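Local coordinates for protein separin (Saccharomyces cerevisiae, PDB 5U1T) that cleaves the Scc1 subunit of cohesin at the onset of anaphase as a caspase-like cysteine protease, driving chromosome segregation, at residues L654-I659 against V893-D898; N619-S624 against D871-T876; Q1268-R1273 against D1316-H1321; S944-D949 against G954-T959. All blocks are in the same frame, centred on the assembly; numbering follows the deposited sequence.

Contact 1 of 4, residues L654-I659 against V893-D898; sequences LSLYMI and VLYFGD
Leu-656 and Met-658, on the turn that closes helix 642-655, pack against the rings of Tyr-895 and Phe-896 on the short helix 893-896. The turn is a Schellman motif: Tyr-657 holds the C-prime position with a positive phi of 48°, and Tyr-657 N donates to Leu-654 O at 2.8 Å. Both methyls of Leu-656 sit between the two rings. CD1 lies at the edge of Tyr-895, 4.0 Å from Tyr-895 CE1, with the two side chains crossing at about a right angle, whereas CD2 is closest to Phe-896, 3.7 Å from Phe-896 CZ and oblique to that ring. Leu-656 CB also meets the edge of Phe-896, at 4.0 Å from Phe-896 CE1. Met-658 and Phe-896 approach from opposite directions; the methionine chain is extended beyond CG (chi2 -172°), and Met-658 CE lies near the ring plane, 3.3 Å from Phe-896 CE1. Trimming Leu-656 to an alanine removes both methyls, and would probably open a gap between the two rings and the turn. The hydroxyl of Tyr-895 bonds to Ala-870 O and Lys-622 N. Within helix 893-896, Tyr-895 CD1 sits over the centre of the Phe-896 ring, 4.1 Å above its plane.

Contact 2 of 4, residues N619-S624 against D871-T876; sequences NFDKLS and DITSLT
Asn-619 against Asp-871 is a buried packing contact between two polar side chains in the helical part of the chain, where the turn leading into helix 621-633 meets the start of helix 872-881. The evidence is one of close packing, since the two segments share no hydrogen bond with each other. The two side chains lie side by side and point the same way, their amide and carboxylate planes 40° apart. Asn-619 CB comes 3.3 Å from Asp-871 OD1. The backbone adds a CA-H...O contact, Asp-871 CA to Asn-619 O at 3.4 Å. Both partners belong to helix-end motifs. Asn-619, with positive phi, is the C-prime residue of a Schellman motif ending the preceding helix; Asp-871 is the N-cap of helix 872-881. A chi1 of -172° swings its carboxylate away from the backbone N and over the first turn of that helix. There OD1 accepts from two donors: Ser-874 N, 3.0 Å from Asp-871 OD1 and well above the carboxylate plane, and Thr-873 OG1, met by the syn lone pair of Asp-871 OD1. The other oxygen, Asp-871 OD2, takes the hydroxyl of Ser-874, whose OG is 2.6 Å away, also from above the plane. Arg-834 of helix 829-845 adds a bond to Ser-874 OG and a long, weak ion pair to Asp-871 OD2. Asp-621 OD2 makes only a marginal approach to Thr-873 CG2, at 4.5 Å; its bonding partner is Ser-655 OG.

Contact 3 of 4, residues Q1268-R1273 against D1316-H1321; sequences QNLPSR and DILLFH
Leu-1318, near the end of helix 1303-1320, is met by Leu-1270, at the junction between helix 1252-1269 and helix 1271-1275, and by Arg-1273 from within the latter helix, in the region of the chain assigned to peptidase family C50. The packed part is small and is carried by the two methyls of Leu-1318. Its CD1 lies 3.9 Å from Leu-1270 CD2, an apolar contact in which the side chains cross at about a right angle. Its CD2 comes 3.3 Å from Arg-1273 NH2, and CD1 is also near, 3.6 Å from Arg-1273 NH2, so the nitrogen stands by both branches; CD2 lies oblique to the guanidinium plane. The arginine chain, extended from CG to NE (chi3 -160°), is what carries this end across. All three residues are buried, yet only 106 Å² is covered in total. The residues around them are looser: Gln-1268 is exposed on one segment, while on the other Leu-1319 and His-1321 are partly exposed and do not reach across. There the polar end of His-1321 turns back on its own helix, with His-1321 ND1 giving a bond to Ile-1317 O, 3.3 Å away and 151° at the hydrogen. Reducing Leu-1318 to an alanine would probably leave a gap beside Leu-1270 CD2 and strip Arg-1273 NH2 of the methyls that cover it. That nitrogen also forms a salt bridge to Glu-1323 and a bond to Ile-1283 O. Arg-1273 NH2 thus packs on methyls here while its charge is paired with Glu-1323, so the contact itself contributes packing and not polar bonding.

Contact 4 of 4, residues S944-D949 against G954-T959; sequences SQLEED and GMFEST
Leu-946 O accepts from Asp-949 N at 2.9 Å, the bond that closes a type I beta turn, while the CB of the same leucine touches the ring of Phe-956. The turn lies between helix 927-946 and helix 950-955, so the contact belongs to two consecutive helices joined by a type I turn, with Phe-956, after the second, folding back on the end of the first. Asp-949 is the N-cap of the new helix: its OD1 takes Phe-951 N, and its OD2 takes Phe-1010 N from outside this pair of helices. A second type I turn follows at the far end, Met-955 to Ser-958, with Ser-958 N donating to Met-955 O at 3.2 Å; beyond it the chain runs into strand 960-962. Phe-956, the second residue of that turn, makes the contact. With its CG anti to the carbonyl carbon (chi1 -59°), the ring is sent back toward the end of the first helix, and it loses the most surface to the other segment, 77 Å². Leu-946 meets it edge-on, CB lying near the ring plane 4.1 Å from Phe-956 CZ, and the two side chains cross at about a right angle. Ile-1052 of helix 1036-1054 adds to the packing on Phe-956. Glu-947 takes the neighbouring part of the rim: its CG lies in the ring plane, 3.7 Å from Phe-956 CD2. Its carboxylate is turned 73° from the ring, and Glu-947 OE1 comes obliquely to within 3.4 Å of Phe-956 CD2.

Contact 2 opens first along the chain and contact 1 closes after it, their segments alternating; their centres lie 9 Å apart. Ile-872 joins them, its CG2 3.4 Å from Tyr-895 CE1, so helices 621-633, 642-655, 872-881 and 893-896 form one cluster in the helical region. Contact 4 comes next in the chain and contact 3 last. Their centres are 19 Å apart, and they meet through helix 1303-1320, where Asp-1316 OD2 and Ser-958 OG probably bond and Phe-1320 packs on Met-955; this joins the 944-959 region to a helix in the family C50 range. Contacts 1 and 4 stay separate, nearest atoms about 28 Å apart, in keeping with the elongated chain.

Contact 1 of 4, residues L654-I659 against V893-D898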
loop_
_atom_site.group_PDB
_atom_site.type_symbol
_atom_site.label_atom_id
_atom_site.label_comp_id
_atom_site.label_asym_id
_atom_site.label_seq_id
_atom_site.Cartn_x
_atom_site.Cartn_y
_atom_site.Cartn_z
ATOM N N LEU A 654 11.160 -4.326 11.235
ATOM C CA LEU A 654 11.134 -5.215 10.088
ATOM C C LEU A 654 11.843 -4.603 8.880
ATOM O O LEU A 654 12.663 -5.266 8.251
ATOM C CB LEU A 654 9.700 -5.579 9.729
ATOM C CG LEU A 654 8.918 -6.392 10.763
ATOM C CD1 LEU A 654 7.458 -6.419 10.379
ATOM C CD2 LEU A 654 9.427 -7.798 10.894
ATOM N N SER A 655 11.563 -3.350 8.552
ATOM C CA SER A 655 12.236 -2.750 7.408
ATOM C C SER A 655 13.760 -2.721 7.607
ATOM O O SER A 655 14.526 -2.781 6.642
ATOM C CB SER A 655 11.701 -1.349 7.148
ATOM O OG SER A 655 12.198 -0.809 5.936
ATOM N N LEU A 656 14.209 -2.659 8.853
ATOM C CA LEU A 656 15.645 -2.649 9.104
ATOM C C LEU A 656 16.183 -4.058 9.422
ATOM O O LEU A 656 17.322 -4.219 9.894
ATOM C CB LEU A 656 15.981 -1.665 10.222
ATOM C CG LEU A 656 15.916 -0.236 9.699
ATOM C CD1 LEU A 656 16.296 0.776 10.761
ATOM C CD2 LEU A 656 16.759 -0.052 8.456
ATOM N N TYR A 657 15.358 -5.064 9.122
ATOM C CA TYR A 657 15.643 -6.482 9.401
ATOM C C TYR A 657 16.139 -6.694 10.836
ATOM O O TYR A 657 17.007 -7.520 11.105
ATOM C CB TYR A 657 16.633 -7.062 8.367
ATOM C CG TYR A 657 15.981 -7.308 7.013
ATOM C CD1 TYR A 657 15.916 -6.300 6.053
ATOM C CD2 TYR A 657 15.407 -8.533 6.711
ATOM C CE1 TYR A 657 15.322 -6.517 4.841
ATOM C CE2 TYR A 657 14.810 -8.758 5.494
ATOM C CZ TYR A 657 14.764 -7.748 4.562
ATOM O OH TYR A 657 14.147 -7.975 3.344
ATOM N N MET A 658 15.554 -5.947 11.762
ATOM C CA MET A 658 15.809 -6.181 13.166
ATOM C C MET A 658 14.800 -7.205 13.659
ATOM O O MET A 658 13.869 -6.884 14.384
ATOM C CB MET A 658 15.731 -4.887 13.957
ATOM C CG MET A 658 16.560 -3.747 13.392
ATOM S SD MET A 658 16.544 -2.361 14.548
ATOM C CE MET A 658 17.230 -1.062 13.551
ATOM N N ILE A 659 14.991 -8.451 13.249
ATOM C CA ILE A 659 13.980 -9.465 13.490
ATOM C C ILE A 659 13.836 -9.717 14.990
ATOM O O ILE A 659 12.730 -9.956 15.477
ATOM C CB ILE A 659 14.296 -10.777 12.731
ATOM C CG1 ILE A 659 13.788 -10.710 11.296
ATOM C CG2 ILE A 659 13.564 -11.931 13.335
ATOM C CD1 ILE A 659 14.447 -9.679 10.448
ATOM N N VAL A 893 27.199 0.489 8.544
ATOM C CA VAL A 893 27.701 0.628 9.908
ATOM C C VAL A 893 27.489 2.060 10.409
ATOM O O VAL A 893 27.255 2.268 11.600
ATOM C CB VAL A 893 29.201 0.229 10.063
ATOM C CG1 VAL A 893 29.465 -1.126 9.434
ATOM C CG2 VAL A 893 30.146 1.297 9.506
ATOM N N LEU A 894 27.534 3.051 9.525
ATOM C CA LEU A 894 27.322 4.419 9.992
ATOM C C LEU A 894 25.858 4.724 10.246
ATOM O O LEU A 894 25.524 5.815 10.685
ATOM C CB LEU A 894 27.870 5.436 8.994
ATOM C CG LEU A 894 29.382 5.642 9.038
ATOM C CD1 LEU A 894 29.763 6.836 8.178
ATOM C CD2 LEU A 894 29.904 5.804 10.485
ATOM N N TYR A 895 24.981 3.775 9.942
ATOM C CA TYR A 895 23.546 3.997 10.082
ATOM C C TYR A 895 23.048 3.255 11.304
ATOM O O TYR A 895 22.188 3.757 12.014
ATOM C CB TYR A 895 22.800 3.546 8.827
ATOM C CG TYR A 895 21.313 3.858 8.804
ATOM C CD1 TYR A 895 20.391 3.018 9.417
ATOM C CD2 TYR A 895 20.829 4.972 8.139
ATOM C CE1 TYR A 895 19.035 3.287 9.386
ATOM C CE2 TYR A 895 19.475 5.249 8.099
ATOM C CZ TYR A 895 18.577 4.401 8.720
ATOM O OH TYR A 895 17.220 4.665 8.660
ATOM N N PHE A 896 23.597 2.072 11.565
ATOM C CA PHE A 896 23.222 1.350 12.776
ATOM C C PHE A 896 24.152 1.642 13.955
ATOM O O PHE A 896 23.775 1.432 15.112
ATOM C CB PHE A 896 23.171 -0.146 12.511
ATOM C CG PHE A 896 22.042 -0.547 11.629
ATOM C CD1 PHE A 896 20.781 -0.745 12.150
ATOM C CD2 PHE A 896 22.234 -0.710 10.273
ATOM C CE1 PHE A 896 19.745 -1.101 11.348
ATOM C CE2 PHE A 896 21.194 -1.064 9.467
ATOM C CZ PHE A 896 19.944 -1.258 10.012
ATOM N N GLY A 897 25.350 2.144 13.664
ATOM C CA GLY A 897 26.314 2.458 14.702
ATOM C C GLY A 897 26.472 1.280 15.630
ATOM O O GLY A 897 26.805 0.178 15.193
ATOM N N ASP A 898 26.175 1.497 16.905
ATOM C CA ASP A 898 26.321 0.462 17.922
ATOM C C ASP A 898 25.148 -0.521 17.959
ATOM O O ASP A 898 25.169 -1.480 18.736
ATOM C CB ASP A 898 26.465 1.115 19.280
ATOM C CG ASP A 898 25.433 2.169 19.491
ATOM O OD1 ASP A 898 24.326 2.001 18.934
ATOM O OD2 ASP A 898 25.717 3.180 20.175
#

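Contact 2 of 4, residues N619-S624 against D871-T876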
loop_
_atom_site.group_PDB
_atom_site.type_symbol
_atom_site.label_atom_id
_atom_site.label_comp_id
_atom_site.label_asym_id
_atom_site.label_seq_id
_atom_site.Cartn_x
_atom_site.Cartn_y
_atom_site.Cartn_z
ATOM N N ASN A 619 10.568 5.019 4.171
ATOM C CA ASN A 619 11.555 4.167 4.811
ATOM C C ASN A 619 12.549 5.007 5.625
ATOM O O ASN A 619 13.750 4.847 5.519
ATOM C CB ASN A 619 12.288 3.292 3.769
ATOM C CG ASN A 619 11.330 2.600 2.777
ATOM O OD1 ASN A 619 10.586 1.678 3.142
ATOM N ND2 ASN A 619 11.359 3.040 1.515
ATOM N N PHE A 620 12.042 5.917 6.442
ATOM C CA PHE A 620 12.904 6.704 7.316
ATOM C C PHE A 620 12.991 5.953 8.628
ATOM O O PHE A 620 12.781 6.533 9.692
ATOM C CB PHE A 620 12.355 8.113 7.550
ATOM C CG PHE A 620 12.620 9.086 6.439
ATOM C CD1 PHE A 620 12.733 8.674 5.124
ATOM C CD2 PHE A 620 12.743 10.437 6.714
ATOM C CE1 PHE A 620 12.964 9.600 4.103
ATOM C CE2 PHE A 620 12.973 11.356 5.694
ATOM C CZ PHE A 620 13.082 10.934 4.391
ATOM N N ASP A 621 13.294 4.664 8.546
ATOM C CA ASP A 621 13.068 3.732 9.644
ATOM C C ASP A 621 13.747 4.112 10.974
ATOM O O ASP A 621 13.254 3.758 12.048
ATOM C CB ASP A 621 13.506 2.325 9.209
ATOM C CG ASP A 621 12.924 1.916 7.847
ATOM O OD1 ASP A 621 11.747 2.233 7.564
ATOM O OD2 ASP A 621 13.647 1.277 7.044
ATOM N N LYS A 622 14.866 4.829 10.907
ATOM C CA LYS A 622 15.581 5.262 12.103
ATOM C C LYS A 622 14.743 6.293 12.875
ATOM O O LYS A 622 14.476 6.142 14.074
ATOM C CB LYS A 622 16.935 5.854 11.713
ATOM C CG LYS A 622 17.900 6.104 12.849
ATOM C CD LYS A 622 19.192 6.700 12.307
ATOM C CE LYS A 622 20.441 6.039 12.894
ATOM N NZ LYS A 622 20.737 6.413 14.333
ATOM N N LEU A 623 14.341 7.339 12.156
ATOM C CA LEU A 623 13.452 8.371 12.676
ATOM C C LEU A 623 12.154 7.745 13.158
ATOM O O LEU A 623 11.671 8.067 14.235
ATOM C CB LEU A 623 13.173 9.443 11.607
ATOM C CG LEU A 623 14.374 10.357 11.339
ATOM C CD1 LEU A 623 14.115 11.317 10.195
ATOM C CD2 LEU A 623 14.753 11.100 12.596
ATOM N N SER A 624 11.605 6.833 12.368
ATOM C CA SER A 624 10.414 6.115 12.797
ATOM C C SER A 624 10.591 5.475 14.182
ATOM O O SER A 624 9.724 5.619 15.043
ATOM C CB SER A 624 10.022 5.058 11.758
ATOM O OG SER A 624 9.381 5.661 10.646
ATOM N N ASP A 871 17.023 7.171 4.535
ATOM C CA ASP A 871 16.598 5.888 3.968
ATOM C C ASP A 871 17.777 4.942 3.616
ATOM O O ASP A 871 18.274 4.952 2.487
ATOM C CB ASP A 871 15.753 6.138 2.723
ATOM C CG ASP A 871 15.112 4.881 2.195
ATOM O OD1 ASP A 871 15.383 3.782 2.731
ATOM O OD2 ASP A 871 14.330 4.992 1.225
ATOM N N ILE A 872 18.196 4.115 4.570
ATOM C CA ILE A 872 19.385 3.286 4.362
ATOM C C ILE A 872 19.108 2.177 3.337
ATOM O O ILE A 872 19.977 1.846 2.551
ATOM C CB ILE A 872 19.916 2.667 5.689
ATOM C CG1 ILE A 872 21.229 1.914 5.442
ATOM C CG2 ILE A 872 18.905 1.735 6.324
ATOM C CD1 ILE A 872 22.283 2.710 4.685
ATOM N N THR A 873 17.891 1.647 3.317
ATOM C CA THR A 873 17.552 0.600 2.375
ATOM C C THR A 873 17.503 1.122 0.920
ATOM O O THR A 873 17.860 0.382 0.002
ATOM C CB THR A 873 16.222 -0.109 2.757
ATOM O OG1 THR A 873 15.147 0.823 2.787
ATOM C CG2 THR A 873 16.329 -0.751 4.121
ATOM N N SER A 874 17.117 2.375 0.685
ATOM C CA SER A 874 17.255 2.932 -0.662
ATOM C C SER A 874 18.703 3.267 -1.014
ATOM O O SER A 874 19.076 3.238 -2.185
ATOM C CB SER A 874 16.423 4.201 -0.847
ATOM O OG SER A 874 15.060 3.918 -1.028
ATOM N N LEU A 875 19.507 3.618 -0.015
ATOM C CA LEU A 875 20.902 4.008 -0.245
ATOM C C LEU A 875 21.755 2.799 -0.628
ATOM O O LEU A 875 22.554 2.863 -1.576
ATOM C CB LEU A 875 21.497 4.693 0.985
ATOM C CG LEU A 875 22.981 5.042 0.858
ATOM C CD1 LEU A 875 23.258 6.115 -0.189
ATOM C CD2 LEU A 875 23.551 5.433 2.206
ATOM N N THR A 876 21.587 1.700 0.108
ATOM C CA THR A 876 22.330 0.488 -0.199
ATOM C C THR A 876 21.936 -0.023 -1.587
ATOM O O THR A 876 22.796 -0.491 -2.338
ATOM C CB THR A 876 22.118 -0.599 0.859
ATOM O OG1 THR A 876 20.724 -0.865 1.015
ATOM C CG2 THR A 876 22.699 -0.137 2.187
#

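Contact 3 of 4, residues Q1268-R1273 against D1316-H1321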
loop_
_atom_site.group_PDB
_atom_site.type_symbol
_atom_site.label_atom_id
_atom_site.label_comp_id
_atom_site.label_asym_id
_atom_site.label_seq_id
_atom_site.Cartn_x
_atom_site.Cartn_y
_atom_site.Cartn_z
ATOM N N GLN A 1268 52.764 -52.028 -27.137
ATOM C CA GLN A 1268 54.093 -52.003 -27.713
ATOM C C GLN A 1268 54.569 -50.593 -28.045
ATOM O O GLN A 1268 55.748 -50.390 -28.317
ATOM C CB GLN A 1268 54.141 -52.893 -28.958
ATOM C CG GLN A 1268 53.482 -52.307 -30.194
ATOM C CD GLN A 1268 53.523 -53.262 -31.411
ATOM O OE1 GLN A 1268 52.496 -53.881 -31.784
ATOM N NE2 GLN A 1268 54.714 -53.378 -32.033
ATOM N N ASN A 1269 53.679 -49.613 -27.979
ATOM C CA ASN A 1269 54.019 -48.279 -28.463
ATOM C C ASN A 1269 53.934 -47.135 -27.447
ATOM O O ASN A 1269 54.389 -46.025 -27.733
ATOM C CB ASN A 1269 53.139 -47.957 -29.659
ATOM C CG ASN A 1269 53.496 -48.780 -30.857
ATOM O OD1 ASN A 1269 54.674 -48.886 -31.210
ATOM N ND2 ASN A 1269 52.493 -49.401 -31.484
ATOM N N LEU A 1270 53.361 -47.414 -26.277
ATOM C CA LEU A 1270 53.324 -46.458 -25.164
ATOM C C LEU A 1270 54.428 -46.728 -24.133
ATOM O O LEU A 1270 54.481 -47.804 -23.553
ATOM C CB LEU A 1270 51.965 -46.508 -24.470
ATOM C CG LEU A 1270 50.839 -45.590 -24.923
ATOM C CD1 LEU A 1270 50.860 -45.376 -26.408
ATOM C CD2 LEU A 1270 49.519 -46.187 -24.473
ATOM N N PRO A 1271 55.286 -45.732 -23.873
ATOM C CA PRO A 1271 56.423 -45.887 -22.962
ATOM C C PRO A 1271 56.044 -46.513 -21.628
ATOM O O PRO A 1271 56.825 -47.276 -21.063
ATOM C CB PRO A 1271 56.911 -44.457 -22.742
ATOM C CG PRO A 1271 56.335 -43.659 -23.799
ATOM C CD PRO A 1271 55.114 -44.340 -24.318
ATOM N N SER A 1272 54.859 -46.199 -21.127
ATOM C CA SER A 1272 54.447 -46.699 -19.832
ATOM C C SER A 1272 54.213 -48.197 -19.859
ATOM O O SER A 1272 54.585 -48.908 -18.923
ATOM C CB SER A 1272 53.183 -45.994 -19.367
ATOM O OG SER A 1272 53.068 -46.120 -17.965
ATOM N N ARG A 1273 53.589 -48.677 -20.933
ATOM C CA ARG A 1273 53.197 -50.077 -21.005
ATOM C C ARG A 1273 54.407 -50.901 -21.387
ATOM O O ARG A 1273 54.504 -52.080 -21.073
ATOM C CB ARG A 1273 52.043 -50.252 -21.980
ATOM C CG ARG A 1273 50.734 -49.920 -21.346
ATOM C CD ARG A 1273 49.693 -49.430 -22.319
ATOM N NE ARG A 1273 48.655 -48.706 -21.596
ATOM C CZ ARG A 1273 47.380 -49.073 -21.473
ATOM N NH1 ARG A 1273 46.907 -50.171 -22.059
ATOM N NH2 ARG A 1273 46.572 -48.299 -20.763
ATOM N N ASP A 1316 44.863 -38.974 -23.024
ATOM C CA ASP A 1316 44.362 -38.166 -21.930
ATOM C C ASP A 1316 43.667 -39.041 -20.887
ATOM O O ASP A 1316 43.914 -38.880 -19.706
ATOM C CB ASP A 1316 43.426 -37.076 -22.437
ATOM C CG ASP A 1316 44.160 -35.831 -22.883
ATOM O OD1 ASP A 1316 45.377 -35.722 -22.657
ATOM O OD2 ASP A 1316 43.510 -34.937 -23.451
ATOM N N ILE A 1317 42.819 -39.975 -21.304
ATOM C CA ILE A 1317 42.170 -40.865 -20.345
ATOM C C ILE A 1317 43.202 -41.569 -19.473
ATOM O O ILE A 1317 43.070 -41.610 -18.248
ATOM C CB ILE A 1317 41.313 -41.949 -21.017
ATOM C CG1 ILE A 1317 40.219 -41.329 -21.901
ATOM C CG2 ILE A 1317 40.730 -42.893 -19.956
ATOM C CD1 ILE A 1317 39.228 -42.343 -22.494
ATOM N N LEU A 1318 44.240 -42.106 -20.094
ATOM C CA LEU A 1318 45.276 -42.788 -19.341
ATOM C C LEU A 1318 46.056 -41.822 -18.465
ATOM O O LEU A 1318 46.411 -42.160 -17.344
ATOM C CB LEU A 1318 46.218 -43.522 -20.290
ATOM C CG LEU A 1318 45.484 -44.431 -21.266
ATOM C CD1 LEU A 1318 46.458 -45.006 -22.287
ATOM C CD2 LEU A 1318 44.754 -45.528 -20.507
ATOM N N LEU A 1319 46.321 -40.625 -18.973
ATOM C CA LEU A 1319 47.077 -39.623 -18.214
ATOM C C LEU A 1319 46.394 -39.198 -16.901
ATOM O O LEU A 1319 47.048 -39.155 -15.850
ATOM C CB LEU A 1319 47.339 -38.381 -19.074
ATOM C CG LEU A 1319 47.971 -37.192 -18.344
ATOM C CD1 LEU A 1319 49.225 -37.645 -17.625
ATOM C CD2 LEU A 1319 48.273 -36.028 -19.287
ATOM N N PHE A 1320 45.097 -38.886 -16.955
ATOM C CA PHE A 1320 44.417 -38.323 -15.787
ATOM C C PHE A 1320 44.239 -39.405 -14.750
ATOM O O PHE A 1320 44.236 -39.133 -13.557
ATOM C CB PHE A 1320 43.078 -37.698 -16.170
ATOM C CG PHE A 1320 43.194 -36.644 -17.232
ATOM C CD1 PHE A 1320 44.266 -35.766 -17.231
ATOM C CD2 PHE A 1320 42.256 -36.550 -18.249
ATOM C CE1 PHE A 1320 44.397 -34.804 -18.213
ATOM C CE2 PHE A 1320 42.382 -35.588 -19.235
ATOM C CZ PHE A 1320 43.460 -34.719 -19.220
ATOM N N HIS A 1321 44.147 -40.647 -15.207
ATOM C CA HIS A 1321 44.091 -41.767 -14.283
ATOM C C HIS A 1321 45.474 -42.246 -13.797
ATOM O O HIS A 1321 45.567 -43.279 -13.140
ATOM C CB HIS A 1321 43.352 -42.935 -14.916
ATOM C CG HIS A 1321 41.870 -42.861 -14.775
ATOM N ND1 HIS A 1321 41.047 -42.419 -15.793
ATOM C CD2 HIS A 1321 41.061 -43.168 -13.739
ATOM C CE1 HIS A 1321 39.792 -42.463 -15.385
ATOM N NE2 HIS A 1321 39.775 -42.918 -14.143
#

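Contact 4 of 4, residues S944-D949 against G954-T959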
loop_
_atom_site.group_PDB
_atom_site.type_symbol
_atom_site.label_atom_id
_atom_site.label_comp_id
_atom_site.label_asym_id
_atom_site.label_seq_id
_atom_site.Cartn_x
_atom_site.Cartn_y
_atom_site.Cartn_z
ATOM N N SER A 944 40.121 -22.938 -8.603
ATOM C CA SER A 944 41.242 -22.049 -8.825
ATOM C C SER A 944 42.519 -22.641 -8.257
ATOM O O SER A 944 43.603 -22.405 -8.797
ATOM C CB SER A 944 40.985 -20.684 -8.207
ATOM O OG SER A 944 41.263 -20.735 -6.826
ATOM N N GLN A 945 42.383 -23.399 -7.167
ATOM C CA GLN A 945 43.497 -24.154 -6.579
ATOM C C GLN A 945 44.018 -25.218 -7.530
ATOM O O GLN A 945 45.212 -25.295 -7.799
ATOM C CB GLN A 945 43.076 -24.827 -5.272
ATOM C CG GLN A 945 42.773 -23.862 -4.133
ATOM C CD GLN A 945 42.275 -24.559 -2.873
ATOM O OE1 GLN A 945 41.930 -25.741 -2.888
ATOM N NE2 GLN A 945 42.244 -23.823 -1.772
ATOM N N LEU A 946 43.112 -26.052 -8.022
ATOM C CA LEU A 946 43.495 -27.112 -8.933
ATOM C C LEU A 946 44.194 -26.503 -10.130
ATOM O O LEU A 946 45.185 -27.040 -10.635
ATOM C CB LEU A 946 42.274 -27.924 -9.381
ATOM C CG LEU A 946 41.621 -28.735 -8.268
ATOM C CD1 LEU A 946 40.600 -29.696 -8.820
ATOM C CD2 LEU A 946 42.691 -29.449 -7.456
ATOM N N GLU A 947 43.695 -25.350 -10.554
ATOM C CA GLU A 947 44.067 -24.819 -11.849
ATOM C C GLU A 947 45.494 -24.299 -11.899
ATOM O O GLU A 947 45.982 -23.959 -12.973
ATOM C CB GLU A 947 43.101 -23.718 -12.264
ATOM C CG GLU A 947 42.635 -23.876 -13.683
ATOM C CD GLU A 947 41.364 -23.112 -13.967
ATOM O OE1 GLU A 947 40.585 -23.567 -14.849
ATOM O OE2 GLU A 947 41.138 -22.056 -13.312
ATOM N N GLU A 948 46.172 -24.243 -10.756
ATOM C CA GLU A 948 47.546 -23.769 -10.767
ATOM C C GLU A 948 48.497 -24.941 -10.670
ATOM O O GLU A 948 49.708 -24.777 -10.539
ATOM C CB GLU A 948 47.785 -22.767 -9.644
ATOM C CG GLU A 948 47.857 -23.338 -8.244
ATOM C CD GLU A 948 47.586 -22.252 -7.205
ATOM O OE1 GLU A 948 46.749 -21.361 -7.494
ATOM O OE2 GLU A 948 48.218 -22.270 -6.117
ATOM N N ASP A 949 47.930 -26.133 -10.724
ATOM C CA ASP A 949 48.696 -27.327 -11.036
ATOM C C ASP A 949 48.508 -27.609 -12.534
ATOM O O ASP A 949 47.391 -27.839 -13.001
ATOM C CB ASP A 949 48.243 -28.510 -10.174
ATOM C CG ASP A 949 49.027 -29.785 -10.455
ATOM O OD1 ASP A 949 49.772 -29.846 -11.458
ATOM O OD2 ASP A 949 48.892 -30.755 -9.676
ATOM N N GLY A 954 45.618 -28.549 -17.475
ATOM C CA GLY A 954 45.569 -29.198 -18.767
ATOM C C GLY A 954 44.324 -30.041 -18.922
ATOM O O GLY A 954 43.722 -30.087 -19.985
ATOM N N MET A 955 43.902 -30.643 -17.847
ATOM C CA MET A 955 42.729 -31.445 -17.876
ATOM C C MET A 955 41.507 -30.625 -18.170
ATOM O O MET A 955 40.621 -31.087 -18.823
ATOM C CB MET A 955 42.579 -32.100 -16.538
ATOM C CG MET A 955 41.470 -33.098 -16.464
ATOM S SD MET A 955 41.493 -33.720 -14.817
ATOM C CE MET A 955 40.231 -34.930 -14.968
ATOM N N PHE A 956 41.456 -29.401 -17.686
ATOM C CA PHE A 956 40.276 -28.546 -17.926
ATOM C C PHE A 956 40.249 -28.020 -19.355
ATOM O O PHE A 956 39.232 -27.497 -19.804
ATOM C CB PHE A 956 40.211 -27.357 -16.949
ATOM C CG PHE A 956 40.167 -27.760 -15.501
ATOM C CD1 PHE A 956 39.662 -28.994 -15.117
ATOM C CD2 PHE A 956 40.659 -26.924 -14.526
ATOM C CE1 PHE A 956 39.640 -29.380 -13.779
ATOM C CE2 PHE A 956 40.647 -27.310 -13.179
ATOM C CZ PHE A 956 40.136 -28.539 -12.810
ATOM N N GLU A 957 41.366 -28.160 -20.055
ATOM C CA GLU A 957 41.471 -27.768 -21.450
ATOM C C GLU A 957 41.456 -28.979 -22.374
ATOM O O GLU A 957 41.986 -28.942 -23.492
ATOM C CB GLU A 957 42.753 -26.977 -21.666
ATOM C CG GLU A 957 42.739 -25.603 -21.018
ATOM C CD GLU A 957 44.132 -25.023 -20.903
ATOM O OE1 GLU A 957 45.035 -25.533 -21.624
ATOM O OE2 GLU A 957 44.317 -24.081 -20.072
ATOM N N SER A 958 40.873 -30.069 -21.895
ATOM C CA SER A 958 40.858 -31.309 -22.638
ATOM C C SER A 958 39.450 -31.804 -22.743
ATOM O O SER A 958 38.648 -31.603 -21.825
ATOM C CB SER A 958 41.723 -32.372 -21.960
ATOM O OG SER A 958 43.065 -32.261 -22.367
ATOM N N THR A 959 39.163 -32.398 -23.886
ATOM C CA THR A 959 38.004 -33.216 -24.079
ATOM C C THR A 959 37.958 -34.256 -23.013
ATOM O O THR A 959 38.860 -35.024 -22.852
ATOM C CB THR A 959 38.039 -33.906 -25.429
ATOM O OG1 THR A 959 37.819 -32.951 -26.458
ATOM C CG2 THR A 959 36.965 -34.913 -25.500
#